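Local coordinates for N-terminal acetyltransferase-like protein (Chaetomium thermophilum, PDB 5NNP), which is probably the TPR-built auxiliary subunit of the N-terminal acetyltransferase A complex, wrapping the partner chain that transfers acetyl groups to protein N termini, at residues R221-S233 with A244-Y258. Numbering follows the deposited sequence.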
# COMPACT_ATOMS: atom_id res chain seq x y z
N ARG A 221 -21.87 9.31 -0.82
CA ARG A 221 -22.89 9.02 0.20
C ARG A 221 -22.32 8.35 1.46
O ARG A 221 -22.70 8.69 2.58
CB ARG A 221 -24.00 8.15 -0.40
CG ARG A 221 -24.91 8.88 -1.40
CD ARG A 221 -25.48 10.19 -0.87
NE ARG A 221 -26.20 10.06 0.40
CZ ARG A 221 -26.40 11.06 1.25
NH1 ARG A 221 -25.92 12.28 0.98
NH2 ARG A 221 -27.06 10.86 2.40
N LEU A 222 -21.42 7.39 1.27
CA LEU A 222 -20.79 6.70 2.40
C LEU A 222 -20.01 7.65 3.32
O LEU A 222 -20.00 7.50 4.54
CB LEU A 222 -19.86 5.60 1.89
CG LEU A 222 -19.07 4.86 2.96
CD1 LEU A 222 -19.99 3.99 3.80
CD2 LEU A 222 -17.95 4.02 2.34
N ALA A 223 -19.34 8.63 2.72
CA ALA A 223 -18.57 9.59 3.48
C ALA A 223 -19.48 10.41 4.39
O ALA A 223 -19.19 10.58 5.58
CB ALA A 223 -17.79 10.49 2.56
N VAL A 224 -20.58 10.92 3.83
CA VAL A 224 -21.53 11.70 4.62
C VAL A 224 -22.06 10.83 5.75
O VAL A 224 -22.19 11.27 6.89
CB VAL A 224 -22.69 12.24 3.76
CG1 VAL A 224 -23.81 12.79 4.63
CG2 VAL A 224 -22.22 13.31 2.81
N MET A 225 -22.35 9.58 5.44
CA MET A 225 -22.96 8.71 6.44
C MET A 225 -21.99 8.34 7.55
O MET A 225 -22.38 8.24 8.71
CB MET A 225 -23.51 7.45 5.78
CG MET A 225 -24.72 7.72 4.92
SD MET A 225 -25.34 6.22 4.16
CE MET A 225 -26.54 6.96 3.04
N GLU A 226 -20.72 8.13 7.19
CA GLU A 226 -19.73 7.75 8.19
C GLU A 226 -19.30 8.94 9.05
O GLU A 226 -19.15 8.80 10.27
CB GLU A 226 -18.52 7.10 7.52
CG GLU A 226 -18.76 5.64 7.15
CD GLU A 226 -17.50 4.90 6.77
OE1 GLU A 226 -16.51 5.57 6.41
OE2 GLU A 226 -17.50 3.65 6.83
N LEU A 227 -19.13 10.10 8.43
CA LEU A 227 -18.85 11.33 9.17
C LEU A 227 -19.98 11.66 10.15
O LEU A 227 -19.73 12.00 11.32
CB LEU A 227 -18.61 12.50 8.21
CG LEU A 227 -17.34 12.43 7.36
CD1 LEU A 227 -17.32 13.55 6.34
CD2 LEU A 227 -16.11 12.52 8.23
N ARG A 228 -21.22 11.53 9.70
CA ARG A 228 -22.35 11.82 10.58
C ARG A 228 -22.32 10.92 11.83
O ARG A 228 -22.48 11.40 12.95
CB ARG A 228 -23.68 11.67 9.83
CG ARG A 228 -24.92 11.81 10.72
CD ARG A 228 -26.14 12.37 9.97
NE ARG A 228 -26.48 11.59 8.79
CZ ARG A 228 -26.66 12.11 7.58
NH1 ARG A 228 -26.56 13.41 7.40
NH2 ARG A 228 -26.95 11.31 6.56
N ALA A 229 -22.08 9.62 11.65
CA ALA A 229 -22.10 8.71 12.79
C ALA A 229 -20.94 8.97 13.72
O ALA A 229 -21.10 9.03 14.94
CB ALA A 229 -22.08 7.25 12.32
N SER A 230 -19.76 9.14 13.13
CA SER A 230 -18.56 9.44 13.89
C SER A 230 -18.72 10.67 14.78
O SER A 230 -18.36 10.65 15.96
CB SER A 230 -17.38 9.62 12.94
OG SER A 230 -16.20 9.91 13.67
N TYR A 231 -19.28 11.75 14.23
CA TYR A 231 -19.42 13.00 14.98
C TYR A 231 -20.46 12.88 16.08
O TYR A 231 -20.25 13.33 17.21
CB TYR A 231 -19.83 14.14 14.06
CG TYR A 231 -18.82 14.53 13.00
CD1 TYR A 231 -17.47 14.30 13.19
CD2 TYR A 231 -19.24 15.14 11.82
CE1 TYR A 231 -16.55 14.67 12.23
CE2 TYR A 231 -18.33 15.51 10.86
CZ TYR A 231 -16.99 15.28 11.06
OH TYR A 231 -16.08 15.65 10.09
N LEU A 232 -21.61 12.31 15.73
CA LEU A 232 -22.66 12.12 16.72
C LEU A 232 -22.14 11.30 17.90
O LEU A 232 -22.42 11.63 19.05
CB LEU A 232 -23.88 11.43 16.11
CG LEU A 232 -24.76 12.25 15.17
CD1 LEU A 232 -25.87 11.38 14.59
CD2 LEU A 232 -25.35 13.47 15.87
N SER A 233 -21.38 10.25 17.62
CA SER A 233 -20.89 9.39 18.69
C SER A 233 -19.93 10.15 19.59
O SER A 233 -20.05 10.10 20.81
CB SER A 233 -20.24 8.11 18.15
OG SER A 233 -19.20 8.39 17.25
N ALA A 244 -27.80 6.44 13.11
CA ALA A 244 -26.80 6.62 12.07
C ALA A 244 -26.07 5.33 11.74
O ALA A 244 -25.79 5.04 10.58
CB ALA A 244 -25.81 7.70 12.47
N TYR A 245 -25.74 4.57 12.78
CA TYR A 245 -25.05 3.30 12.59
C TYR A 245 -25.99 2.26 11.98
O TYR A 245 -25.54 1.39 11.21
CB TYR A 245 -24.47 2.80 13.91
CG TYR A 245 -23.17 3.48 14.26
CD1 TYR A 245 -22.04 3.30 13.46
CD2 TYR A 245 -23.07 4.31 15.37
CE1 TYR A 245 -20.83 3.94 13.76
CE2 TYR A 245 -21.86 4.95 15.68
CZ TYR A 245 -20.75 4.76 14.87
OH TYR A 245 -19.56 5.37 15.17
N ARG A 246 -27.28 2.37 12.28
CA ARG A 246 -28.26 1.52 11.64
C ARG A 246 -28.31 1.78 10.13
O ARG A 246 -28.38 0.84 9.33
CB ARG A 246 -29.65 1.72 12.25
CG ARG A 246 -29.80 1.05 13.59
CD ARG A 246 -31.24 1.02 14.04
NE ARG A 246 -31.45 -0.13 14.93
CZ ARG A 246 -31.40 -0.07 16.25
NH1 ARG A 246 -31.16 1.09 16.86
NH2 ARG A 246 -31.59 -1.17 16.97
N ALA A 247 -28.26 3.06 9.75
CA ALA A 247 -28.21 3.44 8.33
C ALA A 247 -27.01 2.80 7.61
O ALA A 247 -27.15 2.30 6.49
CB ALA A 247 -28.15 4.94 8.19
N LEU A 248 -25.86 2.82 8.27
CA LEU A 248 -24.65 2.25 7.69
C LEU A 248 -24.74 0.73 7.61
O LEU A 248 -24.24 0.11 6.66
CB LEU A 248 -23.41 2.67 8.49
CG LEU A 248 -22.97 4.12 8.28
CD1 LEU A 248 -22.11 4.61 9.45
CD2 LEU A 248 -22.21 4.28 6.96
N LEU A 249 -25.39 0.12 8.60
CA LEU A 249 -25.50 -1.34 8.64
C LEU A 249 -26.36 -1.81 7.49
O LEU A 249 -26.05 -2.81 6.83
CB LEU A 249 -26.08 -1.83 9.96
CG LEU A 249 -25.12 -1.99 11.13
CD1 LEU A 249 -25.90 -2.24 12.40
CD2 LEU A 249 -24.13 -3.12 10.86
N ASP A 250 -27.46 -1.09 7.27
CA ASP A 250 -28.36 -1.39 6.17
C ASP A 250 -27.64 -1.27 4.83
O ASP A 250 -27.98 -1.96 3.87
CB ASP A 250 -29.59 -0.48 6.22
CG ASP A 250 -30.57 -0.88 7.30
OD1 ASP A 250 -30.88 -2.08 7.40
OD2 ASP A 250 -31.03 0.01 8.06
N ARG A 251 -26.64 -0.39 4.76
CA ARG A 251 -25.85 -0.19 3.54
C ARG A 251 -24.80 -1.30 3.36
O ARG A 251 -24.49 -1.70 2.24
CB ARG A 251 -25.16 1.19 3.59
CG ARG A 251 -24.34 1.59 2.33
CD ARG A 251 -23.49 2.84 2.62
NE ARG A 251 -22.79 3.36 1.44
CZ ARG A 251 -23.40 4.01 0.45
NH1 ARG A 251 -24.71 4.20 0.47
NH2 ARG A 251 -22.70 4.47 -0.59
N ASN A 252 -24.26 -1.79 4.46
CA ASN A 252 -23.17 -2.74 4.38
C ASN A 252 -23.14 -3.55 5.66
O ASN A 252 -22.39 -3.23 6.58
CB ASN A 252 -21.84 -2.01 4.13
CG ASN A 252 -20.62 -2.94 4.15
OD1 ASN A 252 -20.76 -4.16 4.24
ND2 ASN A 252 -19.43 -2.35 4.06
N PRO A 253 -23.98 -4.59 5.72
CA PRO A 253 -24.17 -5.46 6.88
C PRO A 253 -22.91 -6.21 7.26
O PRO A 253 -22.89 -6.91 8.27
CB PRO A 253 -25.27 -6.42 6.42
CG PRO A 253 -26.02 -5.64 5.41
CD PRO A 253 -24.98 -4.87 4.67
N GLU A 254 -21.85 -6.03 6.48
CA GLU A 254 -20.64 -6.83 6.61
C GLU A 254 -19.47 -6.09 7.29
O GLU A 254 -18.35 -6.59 7.31
CB GLU A 254 -20.20 -7.29 5.21
CG GLU A 254 -19.95 -8.77 5.11
CD GLU A 254 -21.12 -9.59 5.61
OE1 GLU A 254 -22.28 -9.18 5.38
OE2 GLU A 254 -20.87 -10.65 6.24
N HIS A 255 -19.74 -4.92 7.85
CA HIS A 255 -18.67 -4.08 8.37
C HIS A 255 -18.66 -3.99 9.91
O HIS A 255 -19.43 -3.22 10.50
CB HIS A 255 -18.81 -2.68 7.75
CG HIS A 255 -17.66 -1.77 8.03
ND1 HIS A 255 -17.78 -0.63 8.78
CD2 HIS A 255 -16.36 -1.84 7.65
CE1 HIS A 255 -16.61 -0.02 8.86
NE2 HIS A 255 -15.73 -0.74 8.19
N MET A 256 -17.79 -4.79 10.55
CA MET A 256 -17.66 -4.89 12.01
C MET A 256 -17.91 -3.64 12.84
O MET A 256 -18.63 -3.68 13.83
CB MET A 256 -16.25 -5.38 12.38
CG MET A 256 -15.99 -5.60 13.86
SD MET A 256 -14.34 -6.29 14.21
CE MET A 256 -14.60 -8.01 13.79
N ASP A 257 -17.30 -2.52 12.45
CA ASP A 257 -17.39 -1.32 13.28
C ASP A 257 -18.79 -0.72 13.36
O ASP A 257 -19.10 -0.04 14.35
CB ASP A 257 -16.40 -0.26 12.78
CG ASP A 257 -14.97 -0.64 13.06
OD1 ASP A 257 -14.75 -1.54 13.90
OD2 ASP A 257 -14.07 -0.04 12.44
N TYR A 258 -19.63 -0.95 12.36
CA TYR A 258 -20.99 -0.43 12.41
C TYR A 258 -21.76 -1.12 13.54
O TYR A 258 -22.55 -0.48 14.23
CB TYR A 258 -21.74 -0.61 11.08
CG TYR A 258 -21.11 0.10 9.90
CD1 TYR A 258 -20.27 1.20 10.08
CD2 TYR A 258 -21.35 -0.33 8.60
CE1 TYR A 258 -19.70 1.85 8.99
CE2 TYR A 258 -20.77 0.31 7.52
CZ TYR A 258 -19.95 1.40 7.72
OH TYR A 258 -19.36 2.04 6.64
O HOH W 1 -24.99 7.22 8.87
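L248, pressed among L222, M225, E226 and A229, is the knob in a knobs-into-holes contact between the two helices of an antiparallel hairpin, 221-234 and 238-251, in the helical-repeat array of what is probably the NatA auxiliary subunit. The axes of 221-233 and 244-251 cross at -147° and come within 9.2 Å. L248 CD2 touches M225 CB at 3.6 Å and E226 CG, while its CD1 reaches A229 CB. One turn before L248 on its own helix, A244 meets A229, CB to CB 3.8 Å, and the A229 methyl sits over one face of the Y245 ring in a CH-pi contact, 14° off the ring normal. A water, donating to the carbonyl oxygens of M225 and A244, bridges the backbones. From the next helix, Y258 OH donates a hydrogen bond to E226 OE2 (2.5 Å), which lies at the edge of the phenol ring, in its plane; L248 CB covers one ring face. Near the start of helix 221-234, R251 stretches out from CG to NE, with CD near M225 SD and NE 3.7 Å from L222 CB, and brings one guanidinium face over L222 N. Its NH2 continues into a salt bridge with an acidic side chain of another protein's chain. Replacing R251 by alanine is likely to cost that acid this salt bridge and open a gap beside L222 and M225. The chemistry thus divides: A229 and A244 bring their CA atoms to 5.2 Å, larger apolar groups fill the rest, and polar ends tie the hairpin to the following helix and the partner protein.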